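Local coordinates for beta-galactosidase BgaB (Bifidobacterium adolescentis, PDB 5VYM) that hydrolyses terminal beta-galactosyl residues of transgalactooligosaccharides, with a strong preference for Gal(beta1-4)Gal units, this piece being its trimerisation domain, at the interface of chains A and B. Numbering follows the deposited sequence. Chains: chain A/B, Beta-galactosidase BgaB.

Contact 1: the interface of chains A and B. Residues chain A 162-166, 207-210; chain B 93-94, 110, 129-132.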
loop_
_atom_site.group_PDB
_atom_site.type_symbol
_atom_site.label_atom_id
_atom_site.label_comp_id
_atom_site.label_asym_id
_atom_site.label_seq_id
_atom_site.Cartn_x
_atom_site.Cartn_y
_atom_site.Cartn_z
ATOM N N TRP A 162 15.966 20.097 0.330
ATOM C CA TRP A 162 15.651 18.816 0.943
ATOM C C TRP A 162 14.277 18.876 1.591
ATOM O O TRP A 162 13.824 19.937 2.027
ATOM C CB TRP A 162 16.694 18.427 2.000
ATOM C CG TRP A 162 16.746 19.384 3.156
ATOM C CD1 TRP A 162 16.094 19.268 4.350
ATOM C CD2 TRP A 162 17.485 20.611 3.223
ATOM N NE1 TRP A 162 16.383 20.344 5.156
ATOM C CE2 TRP A 162 17.235 21.183 4.487
ATOM C CE3 TRP A 162 18.334 21.281 2.336
ATOM C CZ2 TRP A 162 17.803 22.390 4.886
ATOM C CZ3 TRP A 162 18.897 22.480 2.735
ATOM C CH2 TRP A 162 18.628 23.024 3.998
ATOM N N GLN A 163 13.620 17.721 1.651
ATOM C CA GLN A 163 12.381 17.588 2.404
ATOM C C GLN A 163 12.708 17.457 3.885
ATOM O O GLN A 163 13.543 16.635 4.275
ATOM C CB GLN A 163 11.586 16.376 1.920
ATOM C CG GLN A 163 10.406 16.004 2.805
ATOM C CD GLN A 163 9.252 16.981 2.704
ATOM O OE1 GLN A 163 9.223 17.841 1.825
ATOM N NE2 GLN A 163 8.288 16.851 3.609
ATOM N N ASN A 164 12.051 18.273 4.709
ATOM C CA ASN A 164 12.380 18.347 6.128
ATOM C C ASN A 164 11.541 17.416 6.992
ATOM O O ASN A 164 12.038 16.913 8.006
ATOM C CB ASN A 164 12.217 19.786 6.627
ATOM C CG ASN A 164 12.579 19.940 8.090
ATOM O OD1 ASN A 164 13.751 20.086 8.438
ATOM N ND2 ASN A 164 11.572 19.909 8.955
ATOM N N ASP A 165 10.288 17.171 6.618
ATOM C CA ASP A 165 9.357 16.403 7.444
ATOM C C ASP A 165 9.270 14.984 6.887
ATOM O O ASP A 165 8.460 14.687 6.008
ATOM C CB ASP A 165 7.997 17.092 7.488
ATOM C CG ASP A 165 6.999 16.363 8.360
ATOM O OD1 ASP A 165 5.911 16.018 7.854
ATOM O OD2 ASP A 165 7.305 16.123 9.546
ATOM N N VAL A 166 10.116 14.099 7.414
ATOM C CA VAL A 166 10.181 12.705 6.985
ATOM C C VAL A 166 10.312 11.828 8.223
ATOM O O VAL A 166 11.269 11.974 8.991
ATOM C CB VAL A 166 11.356 12.444 6.024
ATOM C CG1 VAL A 166 11.624 10.953 5.903
ATOM C CG2 VAL A 166 11.068 13.037 4.660
ATOM N N PHE A 207 13.242 5.898 -1.353
ATOM C CA PHE A 207 12.855 7.293 -1.167
ATOM C C PHE A 207 14.109 8.153 -1.135
ATOM O O PHE A 207 15.014 7.907 -0.332
ATOM C CB PHE A 207 12.045 7.478 0.120
ATOM C CG PHE A 207 11.730 8.916 0.439
ATOM C CD1 PHE A 207 10.709 9.582 -0.221
ATOM C CD2 PHE A 207 12.450 9.600 1.406
ATOM C CE1 PHE A 207 10.416 10.903 0.071
ATOM C CE2 PHE A 207 12.163 10.920 1.705
ATOM C CZ PHE A 207 11.146 11.573 1.036
ATOM N N VAL A 208 14.160 9.156 -2.008
ATOM C CA VAL A 208 15.259 10.114 -2.061
ATOM C C VAL A 208 14.706 11.463 -1.622
ATOM O O VAL A 208 13.955 12.109 -2.365
ATOM C CB VAL A 208 15.882 10.194 -3.458
ATOM C CG1 VAL A 208 17.037 11.184 -3.466
ATOM C CG2 VAL A 208 16.342 8.817 -3.910
ATOM N N GLY A 209 15.084 11.895 -0.419
ATOM C CA GLY A 209 14.489 13.049 0.224
ATOM C C GLY A 209 15.088 14.401 -0.088
ATOM O O GLY A 209 14.608 15.407 0.443
ATOM N N CYS A 210 16.113 14.472 -0.936
ATOM C CA CYS A 210 16.779 15.735 -1.219
ATOM C C CYS A 210 17.217 15.781 -2.676
ATOM O O CYS A 210 17.269 14.760 -3.367
ATOM C CB CYS A 210 17.993 15.947 -0.304
ATOM S SG CYS A 210 19.211 14.612 -0.365
ATOM N N GLY B 93 11.314 10.222 -5.913
ATOM C CA GLY B 93 11.941 11.454 -5.492
ATOM C C GLY B 93 11.096 12.231 -4.498
ATOM O O GLY B 93 9.901 11.988 -4.325
ATOM N N TYR B 94 11.742 13.200 -3.844
ATOM C CA TYR B 94 11.090 13.926 -2.758
ATOM C C TYR B 94 9.903 14.747 -3.246
ATOM O O TYR B 94 8.962 14.987 -2.481
ATOM C CB TYR B 94 12.103 14.825 -2.044
ATOM C CG TYR B 94 12.705 15.907 -2.915
ATOM C CD1 TYR B 94 13.791 15.640 -3.738
ATOM C CD2 TYR B 94 12.193 17.200 -2.905
ATOM C CE1 TYR B 94 14.346 16.627 -4.533
ATOM C CE2 TYR B 94 12.742 18.193 -3.696
ATOM C CZ TYR B 94 13.818 17.901 -4.507
ATOM O OH TYR B 94 14.367 18.887 -5.296
ATOM N N TYR B 110 2.314 13.242 3.632
ATOM C CA TYR B 110 3.349 13.310 2.613
ATOM C C TYR B 110 4.144 12.012 2.546
ATOM O O TYR B 110 4.522 11.463 3.589
ATOM C CB TYR B 110 4.316 14.478 2.880
ATOM C CG TYR B 110 5.598 14.410 2.069
ATOM C CD1 TYR B 110 5.654 14.908 0.771
ATOM C CD2 TYR B 110 6.751 13.842 2.601
ATOM C CE1 TYR B 110 6.823 14.839 0.026
ATOM C CE2 TYR B 110 7.920 13.767 1.863
ATOM C CZ TYR B 110 7.951 14.269 0.580
ATOM O OH TYR B 110 9.113 14.197 -0.151
ATOM N N PHE B 129 4.231 18.487 2.483
ATOM C CA PHE B 129 5.398 18.879 1.705
ATOM C C PHE B 129 6.044 20.106 2.339
ATOM O O PHE B 129 5.388 21.129 2.552
ATOM C CB PHE B 129 4.979 19.163 0.262
ATOM C CG PHE B 129 6.127 19.362 -0.686
ATOM C CD1 PHE B 129 7.096 18.385 -0.840
ATOM C CD2 PHE B 129 6.213 20.511 -1.455
ATOM C CE1 PHE B 129 8.145 18.564 -1.725
ATOM C CE2 PHE B 129 7.257 20.695 -2.342
ATOM C CZ PHE B 129 8.224 19.719 -2.478
ATOM N N ASN B 130 7.336 19.995 2.655
ATOM C CA ASN B 130 8.029 21.038 3.414
ATOM C C ASN B 130 9.516 20.968 3.058
ATOM O O ASN B 130 10.269 20.189 3.644
ATOM C CB ASN B 130 7.800 20.865 4.908
ATOM C CG ASN B 130 8.603 21.842 5.738
ATOM O OD1 ASN B 130 8.868 22.966 5.313
ATOM N ND2 ASN B 130 9.003 21.413 6.931
ATOM N N ILE B 131 9.922 21.799 2.102
ATOM C CA ILE B 131 11.302 21.833 1.633
ATOM C C ILE B 131 12.000 23.058 2.201
ATOM O O ILE B 131 11.386 24.110 2.421
ATOM C CB ILE B 131 11.380 21.815 0.092
ATOM C CG1 ILE B 131 10.504 22.919 -0.505
ATOM C CG2 ILE B 131 10.982 20.451 -0.447
ATOM C CD1 ILE B 131 10.537 22.969 -2.017
ATOM N N LEU B 132 13.302 22.921 2.440
ATOM C CA LEU B 132 14.124 23.997 2.967
ATOM C C LEU B 132 15.372 24.149 2.107
ATOM O O LEU B 132 15.760 23.236 1.374
ATOM C CB LEU B 132 14.525 23.743 4.427
ATOM C CG LEU B 132 13.387 23.686 5.446
ATOM C CD1 LEU B 132 13.923 23.341 6.827
ATOM C CD2 LEU B 132 12.623 25.002 5.474
#
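The carbonyl oxygen B:Asn130 O accepts a hydrogen bond from the other chain, the one seen across this contact: A:Asn164 N donates to it at 2.8 Å, nearly along the C=O axis and almost straight. Beside it, the carboxamide of A:Gln163 is tied at both ends. A:Gln163 OE1 accepts from B:Asn130 N at 3.0 Å, in the carbonyl plane on a lone pair. A:Gln163 NE2 donates to A:Asp165 O of its own chain at 3.2 Å, with that acceptor in the amide plane but the donor well above the acceptor's carbonyl plane. The two bonds would hold the amide's rotation, and A:Gln163 OE1 also lies 3.1 Å from B:Asn130 O, a clash of two acceptors. A:Gln163 starts with CG anti to the backbone N (chi1 170°) and bends at chi2 (72°), which lays the amide over one face of the B:Tyr110 ring, the planes 24° apart. The hydroxyl B:Tyr110 OH is anchored on a lone pair of B:Tyr94 O at 2.5 Å and meets the A:Phe207 ring edge-on, in its plane. A:Trp162 holds its indole obliquely across B:Leu132, whose carbonyl oxygen sits over one face toward the rim, and A:Trp162 O accepts from B:Leu132 N at 3.1 Å. Two copies of the trimerisation domain are joined here: strand 162-163 of chain A pairs antiparallel with strand 131-132 of chain B, while A:Val208, ending strand 203-208, bridges parallel to B:Gly93, ending strand 89-93.

Contact 2: the interface of chains A and B. Residues chain A 167-170, 173, 196, 198, 200, 205-206; chain B 120-124.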
loop_
_atom_site.group_PDB
_atom_site.type_symbol
_atom_site.label_atom_id
_atom_site.label_comp_id
_atom_site.label_asym_id
_atom_site.label_seq_id
_atom_site.Cartn_x
_atom_site.Cartn_y
_atom_site.Cartn_z
ATOM N N ASN A 167 9.360 10.919 8.417
ATOM C CA ASN A 167 9.386 9.967 9.522
ATOM C C ASN A 167 9.435 8.558 8.952
ATOM O O ASN A 167 8.569 8.177 8.158
ATOM C CB ASN A 167 8.164 10.132 10.429
ATOM C CG ASN A 167 8.175 11.440 11.190
ATOM O OD1 ASN A 167 9.230 11.927 11.595
ATOM N ND2 ASN A 167 6.995 12.018 11.389
ATOM N N VAL A 168 10.445 7.791 9.355
ATOM C CA VAL A 168 10.558 6.396 8.940
ATOM C C VAL A 168 9.538 5.584 9.734
ATOM O O VAL A 168 9.650 5.457 10.956
ATOM C CB VAL A 168 11.978 5.859 9.144
ATOM C CG1 VAL A 168 12.065 4.411 8.686
ATOM C CG2 VAL A 168 12.979 6.723 8.397
ATOM N N THR A 169 8.543 5.036 9.042
ATOM C CA THR A 169 7.452 4.317 9.686
ATOM C C THR A 169 7.442 2.825 9.396
ATOM O O THR A 169 6.909 2.061 10.201
ATOM C CB THR A 169 6.102 4.909 9.261
ATOM O OG1 THR A 169 5.967 4.824 7.836
ATOM C CG2 THR A 169 6.002 6.364 9.687
ATOM N N GLY A 170 8.013 2.395 8.274
ATOM C CA GLY A 170 7.983 0.983 7.925
ATOM C C GLY A 170 8.859 0.165 8.857
ATOM O O GLY A 170 9.998 0.543 9.155
ATOM N N ALA A 173 11.777 -0.806 6.877
ATOM C CA ALA A 173 12.415 0.283 6.151
ATOM C C ALA A 173 13.844 0.465 6.648
ATOM O O ALA A 173 14.072 0.660 7.847
ATOM C CB ALA A 173 11.616 1.572 6.323
ATOM N N THR A 196 16.097 6.164 1.927
ATOM C CA THR A 196 15.590 4.951 2.551
ATOM C C THR A 196 15.101 3.990 1.476
ATOM O O THR A 196 14.811 4.385 0.345
ATOM C CB THR A 196 14.442 5.241 3.530
ATOM O OG1 THR A 196 13.345 5.825 2.817
ATOM C CG2 THR A 196 14.888 6.188 4.636
ATOM N N ASN A 198 12.475 0.271 1.294
ATOM C CA ASN A 198 11.488 -0.489 2.045
ATOM C C ASN A 198 10.951 -1.646 1.209
ATOM O O ASN A 198 10.614 -1.449 0.026
ATOM C CB ASN A 198 10.340 0.427 2.481
ATOM C CG ASN A 198 9.324 -0.282 3.353
ATOM O OD1 ASN A 198 9.680 -0.946 4.326
ATOM N ND2 ASN A 198 8.049 -0.148 3.003
ATOM N N TYR A 200 8.180 -3.984 -0.252
ATOM C CA TYR A 200 6.748 -3.871 -0.499
ATOM C C TYR A 200 6.322 -5.046 -1.363
ATOM O O TYR A 200 6.753 -5.155 -2.515
ATOM C CB TYR A 200 6.395 -2.544 -1.178
ATOM C CG TYR A 200 4.916 -2.387 -1.428
ATOM C CD1 TYR A 200 4.051 -2.038 -0.397
ATOM C CD2 TYR A 200 4.381 -2.600 -2.690
ATOM C CE1 TYR A 200 2.696 -1.899 -0.619
ATOM C CE2 TYR A 200 3.024 -2.465 -2.923
ATOM C CZ TYR A 200 2.188 -2.114 -1.883
ATOM O OH TYR A 200 0.840 -1.979 -2.114
ATOM N N ALA A 205 10.906 -0.256 -2.572
ATOM C CA ALA A 205 10.614 1.147 -2.849
ATOM C C ALA A 205 11.649 2.025 -2.163
ATOM O O ALA A 205 11.769 1.998 -0.934
ATOM C CB ALA A 205 9.203 1.521 -2.384
ATOM N N TYR A 206 12.385 2.803 -2.953
ATOM C CA TYR A 206 13.376 3.746 -2.455
ATOM C C TYR A 206 12.780 5.145 -2.349
ATOM O O TYR A 206 11.942 5.543 -3.161
ATOM C CB TYR A 206 14.601 3.796 -3.371
ATOM C CG TYR A 206 15.564 2.642 -3.226
ATOM C CD1 TYR A 206 15.212 1.361 -3.629
ATOM C CD2 TYR A 206 16.839 2.842 -2.712
ATOM C CE1 TYR A 206 16.097 0.307 -3.507
ATOM C CE2 TYR A 206 17.730 1.793 -2.588
ATOM C CZ TYR A 206 17.354 0.528 -2.987
ATOM O OH TYR A 206 18.239 -0.518 -2.866
ATOM N N SER B 120 2.676 3.927 2.015
ATOM C CA SER B 120 2.752 2.522 2.402
ATOM C C SER B 120 3.869 1.804 1.656
ATOM O O SER B 120 4.611 1.012 2.250
ATOM C CB SER B 120 1.411 1.834 2.150
ATOM O OG SER B 120 0.388 2.415 2.939
ATOM N N MET B 121 4.002 2.063 0.353
ATOM C CA MET B 121 5.100 1.479 -0.412
ATOM C C MET B 121 6.448 1.894 0.163
ATOM O O MET B 121 7.327 1.054 0.389
ATOM C CB MET B 121 5.001 1.896 -1.882
ATOM C CG MET B 121 3.742 1.441 -2.603
ATOM S SD MET B 121 3.632 2.162 -4.254
ATOM C CE MET B 121 5.255 1.759 -4.887
ATOM N N LEU B 122 6.620 3.192 0.419
ATOM C CA LEU B 122 7.905 3.726 0.852
ATOM C C LEU B 122 8.208 3.453 2.321
ATOM O O LEU B 122 9.381 3.486 2.710
ATOM C CB LEU B 122 7.954 5.233 0.593
ATOM C CG LEU B 122 7.893 5.672 -0.871
ATOM C CD1 LEU B 122 7.708 7.178 -0.976
ATOM C CD2 LEU B 122 9.149 5.233 -1.602
ATOM N N GLY B 123 7.195 3.185 3.140
ATOM C CA GLY B 123 7.423 3.038 4.565
ATOM C C GLY B 123 7.850 4.316 5.251
ATOM O O GLY B 123 8.579 4.268 6.247
ATOM N N VAL B 124 7.411 5.464 4.740
ATOM C CA VAL B 124 7.813 6.772 5.242
ATOM C C VAL B 124 6.604 7.695 5.183
ATOM O O VAL B 124 5.855 7.688 4.200
ATOM C CB VAL B 124 8.993 7.345 4.427
ATOM C CG1 VAL B 124 9.024 8.859 4.505
ATOM C CG2 VAL B 124 10.310 6.756 4.914
HETATM O O HOH W 1 11.819 3.693 1.486
HETATM O O HOH W 2 5.612 -0.818 4.490
#
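The phenol ring of A:Tyr200 carries B:Met121 CG over the centre of one face, a CH-pi contact 3.8 Å from the ring centroid, and the carboxamide of A:Asn198 has B:Met121 O almost in its plane, in line with an ND2 hydrogen. Both side chains belong to strand 196-200 of this glycosyl hydrolase family 42 trimerisation domain and receive the C-terminal end of helix 117-122 of the other chain. A:Tyr200 holds CG anti to the backbone N (chi1 -179°), and over the same face B:Met121 CA stands 3.7 Å from A:Tyr200 CD1. An alanine here would probably leave the methionine chain without the flat surface on which CG rests and loosen the helix end. A:Asn198, likewise anti (chi1 -176°), donates from ND2 to B:Met121 O at 3.0 Å, the donor standing above the carbonyl plane. The same nitrogen contacts water 2, which passes on to B:Ser120 O. Water 1 joins A:Thr196 OG1, A:Ala205 O and B:Leu122 O, the last at 2.7 Å. Their place at the helix end would probably make the carbonyls of B:Ser120, B:Met121 and B:Leu122 stronger acceptors. Beyond it, B:Gly123 has a positive phi (67°), and its carbonyl oxygen accepts from A:Thr169 N at 2.9 Å and from A:Gly170 N at 2.8 Å, both above its plane. The hydroxyl A:Thr169 OG1, 3.1 Å from B:Gly123 O, can add a further hydrogen bond. A:Val168 and B:Val124 form an antiparallel bridge.

Contact 3: the interface of chains A and B. Residues chain A 84, 87-90; chain B 202-206.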
loop_
_atom_site.group_PDB
_atom_site.type_symbol
_atom_site.label_atom_id
_atom_site.label_comp_id
_atom_site.label_asym_id
_atom_site.label_seq_id
_atom_site.Cartn_x
_atom_site.Cartn_y
_atom_site.Cartn_z
ATOM N N ALA A 84 1.430 -12.432 3.571
ATOM C CA ALA A 84 0.890 -12.591 2.225
ATOM C C ALA A 84 2.002 -12.597 1.184
ATOM O O ALA A 84 2.037 -13.466 0.307
ATOM C CB ALA A 84 -0.122 -11.483 1.931
ATOM N N GLY A 87 3.775 -15.759 0.376
ATOM C CA GLY A 87 2.982 -16.847 -0.173
ATOM C C GLY A 87 1.724 -17.187 0.601
ATOM O O GLY A 87 0.989 -18.092 0.179
ATOM N N GLY A 88 1.430 -16.512 1.713
ATOM C CA GLY A 88 0.251 -16.834 2.487
ATOM C C GLY A 88 -1.020 -16.215 1.932
ATOM O O GLY A 88 -1.001 -15.305 1.103
ATOM N N ARG A 89 -2.148 -16.733 2.409
ATOM C CA ARG A 89 -3.467 -16.267 2.009
ATOM C C ARG A 89 -4.138 -15.573 3.187
ATOM O O ARG A 89 -4.224 -16.141 4.281
ATOM C CB ARG A 89 -4.328 -17.430 1.510
ATOM C CG ARG A 89 -5.725 -17.023 1.066
ATOM C CD ARG A 89 -6.420 -18.154 0.321
ATOM N NE ARG A 89 -6.532 -19.362 1.131
ATOM C CZ ARG A 89 -7.036 -20.511 0.692
ATOM N NH1 ARG A 89 -7.476 -20.612 -0.557
ATOM N NH2 ARG A 89 -7.099 -21.562 1.498
ATOM N N VAL A 90 -4.610 -14.351 2.962
ATOM C CA VAL A 90 -5.225 -13.528 3.996
ATOM C C VAL A 90 -6.665 -13.242 3.593
ATOM O O VAL A 90 -6.925 -12.822 2.461
ATOM C CB VAL A 90 -4.444 -12.218 4.211
ATOM C CG1 VAL A 90 -5.131 -11.346 5.253
ATOM C CG2 VAL A 90 -3.006 -12.521 4.618
ATOM N N SER B 202 3.913 -13.268 -3.472
ATOM C CA SER B 202 3.668 -14.675 -3.760
ATOM C C SER B 202 2.329 -15.163 -3.224
ATOM O O SER B 202 1.977 -16.325 -3.449
ATOM C CB SER B 202 4.794 -15.536 -3.181
ATOM O OG SER B 202 6.053 -15.160 -3.712
ATOM N N GLY B 203 1.575 -14.310 -2.533
ATOM C CA GLY B 203 0.354 -14.747 -1.885
ATOM C C GLY B 203 -0.911 -14.085 -2.386
ATOM O O GLY B 203 -0.997 -13.682 -3.548
ATOM N N GLU B 204 -1.897 -13.956 -1.500
ATOM C CA GLU B 204 -3.251 -13.606 -1.901
ATOM C C GLU B 204 -3.955 -12.908 -0.747
ATOM O O GLU B 204 -3.634 -13.134 0.423
ATOM C CB GLU B 204 -4.020 -14.864 -2.321
ATOM C CG GLU B 204 -5.111 -14.649 -3.342
ATOM C CD GLU B 204 -5.630 -15.962 -3.895
ATOM O OE1 GLU B 204 -5.342 -17.014 -3.283
ATOM O OE2 GLU B 204 -6.313 -15.943 -4.941
ATOM N N ALA B 205 -4.924 -12.061 -1.086
ATOM C CA ALA B 205 -5.715 -11.350 -0.086
ATOM C C ALA B 205 -7.164 -11.310 -0.544
ATOM O O ALA B 205 -7.467 -10.751 -1.601
ATOM C CB ALA B 205 -5.184 -9.933 0.143
ATOM N N TYR B 206 -8.051 -11.902 0.248
ATOM C CA TYR B 206 -9.481 -11.899 -0.021
ATOM C C TYR B 206 -10.161 -10.798 0.781
ATOM O O TYR B 206 -9.736 -10.459 1.888
ATOM C CB TYR B 206 -10.114 -13.248 0.335
ATOM C CG TYR B 206 -9.863 -14.363 -0.657
ATOM C CD1 TYR B 206 -8.603 -14.930 -0.795
ATOM C CD2 TYR B 206 -10.897 -14.868 -1.437
ATOM C CE1 TYR B 206 -8.375 -15.959 -1.695
ATOM C CE2 TYR B 206 -10.679 -15.896 -2.338
ATOM C CZ TYR B 206 -9.417 -16.438 -2.463
ATOM O OH TYR B 206 -9.200 -17.461 -3.358
#
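Strand 89-93 of chain A and strand 203-208 of chain B run parallel, with A:Arg89 bridged to B:Glu204 and A:Val90 to B:Ala205, and their backbones are stitched by alternating hydrogen bonds. This inter-chain parallel sheet of the trimerisation domain joins the two copies in the deposited dimer. B:Glu204 gives its N-H to A:Gly88 O at 3.1 Å, in the carbonyl plane, and its carbonyl oxygen accepts from A:Val90 N at 3.0 Å, with the donor above the plane. A:Val90 O then takes the N-H of B:Tyr206 at 2.6 Å, nearly along the C=O axis. A:Val90 is thus held through both its N-H and its carbonyl. Ahead of the strand, A:Gly87 has a positive phi (116°) and lays its bare CA against B:Ser202, 3.7 Å from the side-chain CB. Among the side chains, A:Arg89 and B:Glu204 run alongside each other and point the same way, guanidinium and carboxylate planes 19° apart. The arginine has CG anti to the backbone N and bends at chi3 (59°), while the glutamate is extended beyond CG. The arginine aliphatic chain crosses B:Tyr206 obliquely, and A:Arg89 CD touches the ring carbon B:Tyr206 CE1 at 3.6 Å. The tyrosine, with CG anti to the carbonyl carbon, presents its ring to these methylenes, not to the guanidinium. The opposite charges may attract through space without pairing: A:Arg89 NH1 remains 5.0 Å from the carboxylate oxygen B:Glu204 OE1.

Contact 4: the interface of chains A and B. Residues chain A 38, 89, 91-92; chain B 206, 208, 224-225.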
loop_
_atom_site.group_PDB
_atom_site.type_symbol
_atom_site.label_atom_id
_atom_site.label_comp_id
_atom_site.label_asym_id
_atom_site.label_seq_id
_atom_site.Cartn_x
_atom_site.Cartn_y
_atom_site.Cartn_z
ATOM N N TRP A 38 -17.172 -18.211 11.444
ATOM C CA TRP A 38 -16.133 -18.658 10.523
ATOM C C TRP A 38 -15.571 -20.013 10.930
ATOM O O TRP A 38 -15.202 -20.817 10.066
ATOM C CB TRP A 38 -15.009 -17.623 10.445
ATOM C CG TRP A 38 -15.234 -16.548 9.422
ATOM C CD1 TRP A 38 -15.758 -15.307 9.638
ATOM C CD2 TRP A 38 -14.933 -16.616 8.022
ATOM N NE1 TRP A 38 -15.801 -14.598 8.461
ATOM C CE2 TRP A 38 -15.301 -15.380 7.453
ATOM C CE3 TRP A 38 -14.389 -17.603 7.194
ATOM C CZ2 TRP A 38 -15.143 -15.106 6.095
ATOM C CZ3 TRP A 38 -14.233 -17.329 5.846
ATOM C CH2 TRP A 38 -14.609 -16.091 5.310
ATOM N N ARG A 89 -2.148 -16.733 2.409
ATOM C CA ARG A 89 -3.467 -16.267 2.009
ATOM C C ARG A 89 -4.138 -15.573 3.187
ATOM O O ARG A 89 -4.224 -16.141 4.281
ATOM C CB ARG A 89 -4.328 -17.430 1.510
ATOM C CG ARG A 89 -5.725 -17.023 1.066
ATOM C CD ARG A 89 -6.420 -18.154 0.321
ATOM N NE ARG A 89 -6.532 -19.362 1.131
ATOM C CZ ARG A 89 -7.036 -20.511 0.692
ATOM N NH1 ARG A 89 -7.476 -20.612 -0.557
ATOM N NH2 ARG A 89 -7.099 -21.562 1.498
ATOM N N VAL A 91 -7.595 -13.473 4.516
ATOM C CA VAL A 91 -9.014 -13.208 4.299
ATOM C C VAL A 91 -9.440 -12.134 5.289
ATOM O O VAL A 91 -9.285 -12.307 6.505
ATOM C CB VAL A 91 -9.865 -14.477 4.460
ATOM C CG1 VAL A 91 -11.339 -14.163 4.246
ATOM C CG2 VAL A 91 -9.398 -15.551 3.490
ATOM N N VAL A 92 -9.980 -11.032 4.773
ATOM C CA VAL A 92 -10.274 -9.843 5.569
ATOM C C VAL A 92 -11.770 -9.570 5.509
ATOM O O VAL A 92 -12.345 -9.451 4.420
ATOM C CB VAL A 92 -9.479 -8.624 5.077
ATOM C CG1 VAL A 92 -9.870 -7.381 5.864
ATOM C CG2 VAL A 92 -7.985 -8.889 5.186
ATOM N N TYR B 206 -8.051 -11.902 0.248
ATOM C CA TYR B 206 -9.481 -11.899 -0.021
ATOM C C TYR B 206 -10.161 -10.798 0.781
ATOM O O TYR B 206 -9.736 -10.459 1.888
ATOM C CB TYR B 206 -10.114 -13.248 0.335
ATOM C CG TYR B 206 -9.863 -14.363 -0.657
ATOM C CD1 TYR B 206 -8.603 -14.930 -0.795
ATOM C CD2 TYR B 206 -10.897 -14.868 -1.437
ATOM C CE1 TYR B 206 -8.375 -15.959 -1.695
ATOM C CE2 TYR B 206 -10.679 -15.896 -2.338
ATOM C CZ TYR B 206 -9.417 -16.438 -2.463
ATOM O OH TYR B 206 -9.200 -17.461 -3.358
ATOM N N VAL B 208 -14.083 -9.933 2.093
ATOM C CA VAL B 208 -15.465 -10.365 2.268
ATOM C C VAL B 208 -16.229 -9.165 2.814
ATOM O O VAL B 208 -16.129 -8.838 4.003
ATOM C CB VAL B 208 -15.577 -11.578 3.198
ATOM C CG1 VAL B 208 -17.019 -12.056 3.280
ATOM C CG2 VAL B 208 -14.662 -12.701 2.722
ATOM N N TYR B 224 -13.753 -21.720 -2.231
ATOM C CA TYR B 224 -12.500 -20.995 -2.402
ATOM C C TYR B 224 -11.448 -21.279 -1.340
ATOM O O TYR B 224 -10.256 -21.204 -1.649
ATOM C CB TYR B 224 -12.763 -19.480 -2.432
ATOM C CG TYR B 224 -13.729 -19.041 -3.511
ATOM C CD1 TYR B 224 -13.344 -19.014 -4.844
ATOM C CD2 TYR B 224 -15.021 -18.639 -3.194
ATOM C CE1 TYR B 224 -14.220 -18.610 -5.832
ATOM C CE2 TYR B 224 -15.903 -18.231 -4.175
ATOM C CZ TYR B 224 -15.498 -18.219 -5.492
ATOM O OH TYR B 224 -16.373 -17.814 -6.474
ATOM N N LEU B 225 -11.840 -21.600 -0.107
ATOM C CA LEU B 225 -10.895 -21.655 1.003
ATOM C C LEU B 225 -10.736 -23.047 1.607
ATOM O O LEU B 225 -10.131 -23.175 2.677
ATOM C CB LEU B 225 -11.313 -20.669 2.099
ATOM C CG LEU B 225 -11.545 -19.223 1.661
ATOM C CD1 LEU B 225 -11.988 -18.371 2.841
ATOM C CD2 LEU B 225 -10.293 -18.646 1.018
#
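A parallel beta-sheet continued from chain to chain, backed by an apolar cluster, makes up this interface and joins strand 89-93 of one copy of the domain to strand 203-208 and the end of helix 214-225 of the other. It belongs to the glycosyl hydrolase 42 trimerisation domain; the fragment is deposited as a dimer but the natural enzyme is a trimer or tetramer, so this pairing may not be the one used in the whole enzyme. A:Val92 donates its N-H to B:Tyr206 O at 3.0 Å, and A:Val92 O accepts from B:Val208 N at 2.9 Å, nearly along the C=O axis. With A:Val91 CG1 anti to the backbone N (chi1 179°), CG1 turns to B:Val208 CG2 at 3.9 Å and CG2 meets B:Leu225 CD1 tip to tip. The same B:Leu225 CD1 touches the indole atom A:Trp38 CZ3 at 3.9 Å. B:Leu225 CD2 lies over the centre of the B:Tyr206 ring and toward the rim of one guanidinium face, 3.8 Å from A:Arg89 CZ. An alanine here in place of A:Arg89 removes that guanidinium and the methylenes beside the tyrosine, and would probably loosen the packing at the helix end. A:Arg89 NH1 lies 3.0 Å from B:Tyr224 O, but its N-H bonds are not directed at that oxygen and the pair is not a hydrogen bond.

The contacts lie along one two-fold symmetric interface, so each has a twin with the chains exchanged. Contacts 1 and 2 form one group, their C-alpha centres about 13 Å apart, and contacts 3 and 4 another, about 9 Å apart and sharing A:Arg89 and B:Tyr206. Contacts 2 and 3 are about 21 Å apart, and contacts 1 and 4 about 39 Å. Strands 89-93 and 203-208 occur in both groups with the chains reversed, pairing chain B's 89-93 with chain A's 203-208 in contact 1. This reciprocal pairing would be consistent with exchange of C-terminal segments between subunits.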